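Local structure of thioesterase superfamily protein (Sulfolobus solfataricus, 2GF6) at residues 45-59 with 117-131. The protein binds coenzyme A and, as a hot-dog-fold member of the 4-hydroxybenzoyl-CoA thioesterase family, probably hydrolyses acyl-CoA thioesters. Numbering follows the deposited sequence.
Sequences VGIPYPIVNENLWFV and KIWKSTEMPKEIMDK. With COA (coenzyme A), chain E.
A chi1 of -153° turns the Trp119 indole away from its backbone N and brings its six-membered ring to Trp57. Trp57 CZ3 lies 3.7 Å from Trp119 CZ3, at the edge of the Trp119 ring, while Trp119 CH2 touches Val59 CG1. An indole suits this place because it packs on both residues while Trp119 NE1 donates a hydrogen bond of 2.7 Å to O9P of coenzyme A. A leucine in place of Trp119 would probably leave O9P without this donor and Trp57 without its aromatic neighbour. Two residues on, the small Ser121 lets OG join its backbone N in gripping O5A of coenzyme A.

At the turn of the hairpin, the long, extended chain of Lys117 brings one ammonium to two oxygens: Lys117 NZ lies 2.8 Å from Glu54 OE1, a salt bridge on the anti side of the carboxylate, and 2.7 Å from Asn55 OD1, tilted 32° from the carbonyl plane. The Asx turn of Asn53 helps shape this bend.

Farther along, apolar Leu56, Val45 and Ile47 pack on Ile128, in the first turn of helix 126-132; Leu56 CD2 also reaches Pro125 CD, at the N-cap, at 3.7 Å. Met124, present as selenomethionine, sets SE 4.0 Å from Phe58 CE1, a Met-aromatic contact at the ring edge. Together these contacts join the 51-53/56-67 hairpin of the hot-dog fold to the segment whose Trp119, Lys120 and Ser121 line an intersubunit coenzyme A site.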
loop_
_atom_site.group_PDB
_atom_site.type_symbol
_atom_site.label_atom_id
_atom_site.label_comp_id
_atom_site.label_asym_id
_atom_site.label_seq_id
_atom_site.Cartn_x
_atom_site.Cartn_y
_atom_site.Cartn_z
ATOM N N VAL A 45 -24.214 -7.817 -12.051
ATOM C CA VAL A 45 -25.194 -7.824 -10.946
ATOM C C VAL A 45 -25.706 -6.427 -10.654
ATOM O O VAL A 45 -26.801 -6.258 -10.131
ATOM C CB VAL A 45 -24.569 -8.366 -9.626
ATOM C CG1 VAL A 45 -25.657 -8.636 -8.589
ATOM C CG2 VAL A 45 -23.751 -9.597 -9.881
ATOM N N GLY A 46 -24.912 -5.413 -10.959
ATOM C CA GLY A 46 -25.331 -4.040 -10.716
ATOM C C GLY A 46 -25.302 -3.596 -9.264
ATOM O O GLY A 46 -26.117 -2.799 -8.848
ATOM N N ILE A 47 -24.312 -4.059 -8.511
ATOM C CA ILE A 47 -24.216 -3.747 -7.112
ATOM C C ILE A 47 -22.791 -3.375 -6.795
ATOM O O ILE A 47 -21.885 -3.681 -7.584
ATOM C CB ILE A 47 -24.630 -4.972 -6.254
ATOM C CG1 ILE A 47 -23.699 -6.165 -6.507
ATOM C CG2 ILE A 47 -26.106 -5.318 -6.532
ATOM C CD1 ILE A 47 -23.836 -7.305 -5.494
ATOM N N PRO A 48 -22.588 -2.697 -5.650
ATOM C CA PRO A 48 -21.230 -2.443 -5.156
ATOM C C PRO A 48 -20.514 -3.680 -4.639
ATOM O O PRO A 48 -21.149 -4.632 -4.232
ATOM C CB PRO A 48 -21.433 -1.412 -4.049
ATOM C CG PRO A 48 -22.851 -1.475 -3.681
ATOM C CD PRO A 48 -23.621 -2.113 -4.782
ATOM N N TYR A 49 -19.182 -3.643 -4.668
ATOM C CA TYR A 49 -18.355 -4.761 -4.236
ATOM C C TYR A 49 -17.103 -4.167 -3.604
ATOM O O TYR A 49 -16.559 -3.231 -4.169
ATOM C CB TYR A 49 -17.972 -5.646 -5.445
ATOM C CG TYR A 49 -16.750 -6.529 -5.239
ATOM C CD1 TYR A 49 -15.458 -6.009 -5.403
ATOM C CD2 TYR A 49 -16.877 -7.883 -4.911
ATOM C CE1 TYR A 49 -14.320 -6.804 -5.232
ATOM C CE2 TYR A 49 -15.744 -8.699 -4.732
ATOM C CZ TYR A 49 -14.465 -8.148 -4.896
ATOM O OH TYR A 49 -13.304 -8.899 -4.742
ATOM N N PRO A 50 -16.609 -4.736 -2.473
ATOM C CA PRO A 50 -17.023 -5.964 -1.765
ATOM C C PRO A 50 -18.047 -5.726 -0.653
ATOM O O PRO A 50 -18.520 -6.680 -0.039
ATOM C CB PRO A 50 -15.697 -6.501 -1.203
ATOM C CG PRO A 50 -14.797 -5.287 -1.109
ATOM C CD PRO A 50 -15.467 -4.113 -1.786
ATOM N N ILE A 51 -18.412 -4.454 -0.426
ATOM C CA ILE A 51 -19.432 -4.114 0.533
ATOM C C ILE A 51 -20.700 -3.804 -0.257
ATOM O O ILE A 51 -20.810 -2.759 -0.910
ATOM C CB ILE A 51 -19.004 -2.912 1.409
ATOM C CG1 ILE A 51 -17.777 -3.310 2.257
ATOM C CG2 ILE A 51 -20.146 -2.429 2.230
ATOM C CD1 ILE A 51 -17.237 -2.193 3.148
ATOM N N VAL A 52 -21.648 -4.722 -0.200
ATOM C CA VAL A 52 -22.889 -4.562 -0.934
ATOM C C VAL A 52 -23.855 -3.654 -0.161
ATOM O O VAL A 52 -24.376 -2.693 -0.704
ATOM C CB VAL A 52 -23.520 -5.929 -1.218
ATOM C CG1 VAL A 52 -24.639 -5.784 -2.257
ATOM C CG2 VAL A 52 -22.432 -6.923 -1.671
ATOM N N ASN A 53 -24.086 -3.986 1.107
ATOM C CA ASN A 53 -24.909 -3.193 2.034
ATOM C C ASN A 53 -24.518 -3.539 3.479
ATOM O O ASN A 53 -23.621 -4.344 3.694
ATOM C CB ASN A 53 -26.413 -3.413 1.785
ATOM C CG ASN A 53 -26.836 -4.868 1.948
ATOM O OD1 ASN A 53 -26.679 -5.456 3.020
ATOM N ND2 ASN A 53 -27.364 -5.461 0.875
ATOM N N GLU A 54 -25.184 -2.942 4.464
ATOM C CA GLU A 54 -24.816 -3.171 5.868
ATOM C C GLU A 54 -24.933 -4.640 6.290
ATOM O O GLU A 54 -24.206 -5.082 7.173
ATOM C CB GLU A 54 -25.620 -2.259 6.823
ATOM C CG GLU A 54 -27.125 -2.368 6.720
ATOM C CD GLU A 54 -27.865 -1.446 7.683
ATOM O OE1 GLU A 54 -27.977 -1.789 8.892
ATOM O OE2 GLU A 54 -28.385 -0.394 7.219
ATOM N N ASN A 55 -25.833 -5.382 5.647
ATOM C CA ASN A 55 -26.070 -6.809 5.936
ATOM C C ASN A 55 -25.329 -7.810 5.010
ATOM O O ASN A 55 -25.459 -9.016 5.209
ATOM C CB ASN A 55 -27.567 -7.106 5.850
ATOM C CG ASN A 55 -28.380 -6.345 6.871
ATOM O OD1 ASN A 55 -28.055 -6.310 8.054
ATOM N ND2 ASN A 55 -29.459 -5.738 6.418
ATOM N N LEU A 56 -24.582 -7.336 4.012
ATOM C CA LEU A 56 -23.985 -8.217 2.985
ATOM C C LEU A 56 -22.661 -7.716 2.498
ATOM O O LEU A 56 -22.592 -6.709 1.772
ATOM C CB LEU A 56 -24.916 -8.370 1.788
ATOM C CG LEU A 56 -24.556 -9.395 0.705
ATOM C CD1 LEU A 56 -24.443 -10.826 1.253
ATOM C CD2 LEU A 56 -25.586 -9.364 -0.406
ATOM N N TRP A 57 -21.613 -8.444 2.887
ATOM C CA TRP A 57 -20.240 -8.213 2.422
ATOM C C TRP A 57 -19.658 -9.451 1.739
ATOM O O TRP A 57 -20.103 -10.553 2.018
ATOM C CB TRP A 57 -19.362 -7.925 3.625
ATOM C CG TRP A 57 -19.540 -6.570 4.272
ATOM C CD1 TRP A 57 -20.540 -5.641 4.056
ATOM C CD2 TRP A 57 -18.721 -6.041 5.309
ATOM N NE1 TRP A 57 -20.350 -4.558 4.873
ATOM C CE2 TRP A 57 -19.234 -4.779 5.650
ATOM C CE3 TRP A 57 -17.578 -6.510 5.971
ATOM C CZ2 TRP A 57 -18.648 -3.981 6.639
ATOM C CZ3 TRP A 57 -17.008 -5.724 6.934
ATOM C CH2 TRP A 57 -17.551 -4.475 7.271
ATOM N N PHE A 58 -18.642 -9.258 0.885
ATOM C CA PHE A 58 -17.801 -10.339 0.380
ATOM C C PHE A 58 -16.424 -10.255 1.066
ATOM O O PHE A 58 -15.801 -9.182 1.121
ATOM C CB PHE A 58 -17.643 -10.245 -1.148
ATOM C CG PHE A 58 -18.891 -10.616 -1.902
ATOM C CD1 PHE A 58 -19.207 -11.948 -2.120
ATOM C CD2 PHE A 58 -19.763 -9.640 -2.368
ATOM C CE1 PHE A 58 -20.379 -12.297 -2.791
ATOM C CE2 PHE A 58 -20.955 -9.981 -3.051
ATOM C CZ PHE A 58 -21.267 -11.301 -3.252
ATOM N N VAL A 59 -15.968 -11.375 1.608
ATOM C CA VAL A 59 -14.648 -11.448 2.224
ATOM C C VAL A 59 -13.875 -12.610 1.645
ATOM O O VAL A 59 -14.450 -13.675 1.440
ATOM C CB VAL A 59 -14.705 -11.542 3.799
ATOM C CG1 VAL A 59 -15.543 -10.392 4.382
ATOM C CG2 VAL A 59 -15.206 -12.884 4.296
ATOM N N LYS A 117 -22.456 -8.101 10.700
ATOM C CA LYS A 117 -22.958 -7.746 12.034
ATOM C C LYS A 117 -22.815 -8.902 13.032
ATOM O O LYS A 117 -22.640 -8.673 14.240
ATOM C CB LYS A 117 -24.419 -7.346 11.949
ATOM C CG LYS A 117 -24.662 -5.986 11.337
ATOM C CD LYS A 117 -26.106 -5.833 10.961
ATOM C CE LYS A 117 -26.415 -4.431 10.566
ATOM N NZ LYS A 117 -27.720 -4.400 9.877
ATOM N N ILE A 118 -22.945 -10.132 12.525
ATOM C CA ILE A 118 -22.654 -11.343 13.284
ATOM C C ILE A 118 -21.374 -12.037 12.820
ATOM O O ILE A 118 -20.870 -12.921 13.493
ATOM C CB ILE A 118 -23.808 -12.321 13.206
ATOM C CG1 ILE A 118 -24.065 -12.795 11.767
ATOM C CG2 ILE A 118 -25.031 -11.641 13.741
ATOM C CD1 ILE A 118 -24.774 -14.111 11.682
ATOM N N TRP A 119 -20.863 -11.627 11.671
ATOM C CA TRP A 119 -19.675 -12.228 11.092
ATOM C C TRP A 119 -19.765 -13.765 10.811
ATOM O O TRP A 119 -18.841 -14.520 11.094
ATOM C CB TRP A 119 -18.430 -11.862 11.926
ATOM C CG TRP A 119 -17.206 -11.877 11.061
ATOM C CD1 TRP A 119 -16.378 -12.916 10.888
ATOM C CD2 TRP A 119 -16.732 -10.827 10.188
ATOM N NE1 TRP A 119 -15.391 -12.596 9.976
ATOM C CE2 TRP A 119 -15.598 -11.323 9.526
ATOM C CE3 TRP A 119 -17.159 -9.519 9.908
ATOM C CZ2 TRP A 119 -14.870 -10.561 8.620
ATOM C CZ3 TRP A 119 -16.425 -8.759 8.996
ATOM C CH2 TRP A 119 -15.306 -9.281 8.369
ATOM N N LYS A 120 -20.875 -14.198 10.216
ATOM C CA LYS A 120 -21.038 -15.582 9.737
ATOM C C LYS A 120 -21.444 -15.512 8.269
ATOM O O LYS A 120 -22.014 -14.529 7.827
ATOM C CB LYS A 120 -22.160 -16.342 10.464
ATOM C CG LYS A 120 -22.012 -16.695 11.946
ATOM C CD LYS A 120 -20.573 -16.834 12.422
ATOM C CE LYS A 120 -20.513 -17.243 13.927
ATOM N NZ LYS A 120 -21.812 -17.070 14.686
ATOM N N SER A 121 -21.179 -16.581 7.535
ATOM C CA SER A 121 -21.408 -16.585 6.097
ATOM C C SER A 121 -22.917 -16.636 5.936
ATOM O O SER A 121 -23.595 -17.006 6.876
ATOM C CB SER A 121 -20.709 -17.771 5.426
ATOM O OG SER A 121 -21.199 -19.012 5.892
ATOM N N THR A 122 -23.431 -16.231 4.771
ATOM C CA THR A 122 -24.863 -16.154 4.545
ATOM C C THR A 122 -25.168 -16.428 3.055
ATOM O O THR A 122 -24.372 -16.101 2.201
ATOM C CB THR A 122 -25.393 -14.790 4.973
ATOM O OG1 THR A 122 -26.825 -14.813 4.958
ATOM C CG2 THR A 122 -24.968 -13.741 4.049
ATOM N N GLU A 123 -26.299 -17.074 2.769
ATOM C CA GLU A 123 -26.737 -17.334 1.401
ATOM C C GLU A 123 -26.871 -16.012 0.644
ATOM O O GLU A 123 -27.398 -15.050 1.184
ATOM C CB GLU A 123 -28.081 -18.068 1.417
ATOM C CG GLU A 123 -28.689 -18.285 0.032
ATOM C CD GLU A 123 -29.730 -19.374 -0.010
ATOM O OE1 GLU A 123 -29.385 -20.531 0.291
ATOM O OE2 GLU A 123 -30.887 -19.078 -0.350
HETATM N N MSE A 124 -26.380 -15.951 -0.596
HETATM C CA MSE A 124 -26.585 -14.766 -1.440
HETATM C C MSE A 124 -28.053 -14.597 -1.798
HETATM O O MSE A 124 -28.720 -15.555 -2.144
HETATM C CB MSE A 124 -25.787 -14.874 -2.719
HETATM C CG MSE A 124 -24.357 -14.793 -2.452
HETATM SE SE MSE A 124 -23.368 -14.678 -4.100
HETATM C CE MSE A 124 -22.604 -16.528 -4.120
ATOM N N PRO A 125 -28.574 -13.377 -1.688
ATOM C CA PRO A 125 -29.976 -13.194 -2.019
ATOM C C PRO A 125 -30.259 -13.643 -3.440
ATOM O O PRO A 125 -29.349 -13.665 -4.274
ATOM C CB PRO A 125 -30.167 -11.675 -1.909
ATOM C CG PRO A 125 -29.102 -11.201 -1.056
ATOM C CD PRO A 125 -27.953 -12.129 -1.219
ATOM N N LYS A 126 -31.515 -13.976 -3.724
ATOM C CA LYS A 126 -31.858 -14.482 -5.041
ATOM C C LYS A 126 -31.734 -13.333 -6.053
ATOM O O LYS A 126 -31.317 -13.559 -7.184
ATOM C CB LYS A 126 -33.262 -15.138 -5.042
ATOM C CG LYS A 126 -33.456 -16.323 -3.995
ATOM C CD LYS A 126 -33.140 -17.786 -4.503
ATOM C CE LYS A 126 -34.026 -18.843 -3.743
ATOM N NZ LYS A 126 -33.649 -20.324 -3.850
ATOM N N GLU A 127 -32.072 -12.102 -5.652
ATOM C CA GLU A 127 -31.772 -10.940 -6.496
ATOM C C GLU A 127 -30.399 -11.149 -7.140
ATOM O O GLU A 127 -30.261 -11.205 -8.365
ATOM C CB GLU A 127 -31.734 -9.617 -5.703
ATOM C CG GLU A 127 -30.722 -8.562 -6.313
ATOM C CD GLU A 127 -30.835 -7.141 -5.752
ATOM O OE1 GLU A 127 -31.969 -6.576 -5.746
ATOM O OE2 GLU A 127 -29.771 -6.580 -5.366
ATOM N N ILE A 128 -29.396 -11.290 -6.285
ATOM C CA ILE A 128 -27.999 -11.348 -6.702
ATOM C C ILE A 128 -27.650 -12.635 -7.439
ATOM O O ILE A 128 -26.940 -12.607 -8.457
ATOM C CB ILE A 128 -27.093 -11.115 -5.468
ATOM C CG1 ILE A 128 -27.111 -9.618 -5.114
ATOM C CG2 ILE A 128 -25.650 -11.602 -5.687
ATOM C CD1 ILE A 128 -27.322 -9.341 -3.652
HETATM N N MSE A 129 -28.168 -13.756 -6.949
HETATM C CA MSE A 129 -27.830 -15.045 -7.533
HETATM C C MSE A 129 -28.448 -15.277 -8.919
HETATM O O MSE A 129 -27.849 -15.960 -9.752
HETATM C CB MSE A 129 -28.252 -16.184 -6.603
HETATM C CG MSE A 129 -27.633 -17.516 -7.005
HETATM SE SE MSE A 129 -25.688 -17.386 -7.131
HETATM C CE MSE A 129 -25.313 -17.911 -5.378
ATOM N N ASP A 130 -29.653 -14.746 -9.144
ATOM C CA ASP A 130 -30.291 -14.804 -10.458
ATOM C C ASP A 130 -29.405 -14.127 -11.510
ATOM O O ASP A 130 -29.234 -14.645 -12.604
ATOM C CB ASP A 130 -31.693 -14.162 -10.415
ATOM C CG ASP A 130 -32.724 -15.010 -9.627
ATOM O OD1 ASP A 130 -32.418 -16.181 -9.322
ATOM O OD2 ASP A 130 -33.848 -14.517 -9.325
ATOM N N LYS A 131 -28.811 -12.987 -11.159
ATOM C CA LYS A 131 -27.971 -12.231 -12.106
ATOM C C LYS A 131 -26.591 -12.860 -12.331
ATOM O O LYS A 131 -26.135 -12.976 -13.466
ATOM C CB LYS A 131 -27.854 -10.767 -11.668
ATOM C CG LYS A 131 -29.151 -9.970 -11.854
ATOM C CD LYS A 131 -28.879 -8.497 -12.196
ATOM C CE LYS A 131 -30.053 -7.815 -12.894
ATOM N NZ LYS A 131 -30.200 -8.179 -14.335
HETATM N N1A COA E . -12.875 -22.665 -0.709
HETATM C C2A COA E . -14.180 -23.070 -0.964
HETATM N N3A COA E . -15.136 -22.988 0.033
HETATM C C4A COA E . -14.769 -22.511 1.245
HETATM C C5A COA E . -13.465 -22.104 1.507
HETATM C C6A COA E . -12.509 -22.175 0.522
HETATM N N6A COA E . -11.227 -21.990 0.860
HETATM N N7A COA E . -13.407 -21.671 2.784
HETATM C C8A COA E . -14.645 -21.777 3.335
HETATM N N9A COA E . -15.479 -22.313 2.389
HETATM C C1B COA E . -16.860 -22.768 2.535
HETATM C C2B COA E . -17.087 -23.781 3.625
HETATM O O2B COA E . -16.808 -25.086 3.204
HETATM C C3B COA E . -18.563 -23.619 3.862
HETATM O O3B COA E . -19.226 -24.432 2.901
HETATM P P3B COA E . -20.724 -25.013 3.072
HETATM O O7A COA E . -21.618 -24.245 2.113
HETATM O O8A COA E . -21.270 -24.884 4.479
HETATM O O9A COA E . -20.691 -26.453 2.630
HETATM C C4B COA E . -18.819 -22.142 3.588
HETATM O O4B COA E . -17.678 -21.686 2.884
HETATM C C5B COA E . -18.969 -21.313 4.838
HETATM O O5B COA E . -17.776 -21.409 5.557
HETATM P P1A COA E . -17.744 -21.678 7.138
HETATM O O1A COA E . -16.542 -22.464 7.558
HETATM O O2A COA E . -19.027 -22.281 7.614
HETATM O O3A COA E . -17.491 -20.183 7.663
HETATM P P2A COA E . -18.407 -19.241 8.570
HETATM O O4A COA E . -18.395 -19.537 10.039
HETATM O O5A COA E . -19.815 -19.034 8.081
HETATM O O6A COA E . -17.587 -17.895 8.358
HETATM C CBP COA E . -15.777 -16.588 7.884
HETATM C CCP COA E . -16.602 -17.742 7.355
HETATM C CDP COA E . -15.669 -16.756 9.407
HETATM C CEP COA E . -16.527 -15.311 7.532
HETATM C CAP COA E . -14.378 -16.626 7.295
HETATM O OAP COA E . -13.689 -17.800 7.670
HETATM C C9P COA E . -13.524 -15.482 7.726
HETATM O O9P COA E . -13.960 -14.440 8.566
HETATM N N8P COA E . -12.315 -15.529 7.239
HETATM C C7P COA E . -11.487 -14.358 7.375
HETATM C C6P COA E . -11.299 -13.781 6.000
HETATM C C5P COA E . -10.299 -12.670 6.026
HETATM O O5P COA E . -9.902 -12.111 7.072
HETATM N N4P COA E . -9.898 -12.387 4.808
HETATM C C3P COA E . -8.682 -11.649 4.628
HETATM C C2P COA E . -8.315 -11.629 3.173
HETATM S S1P COA E . -6.879 -10.639 3.009
#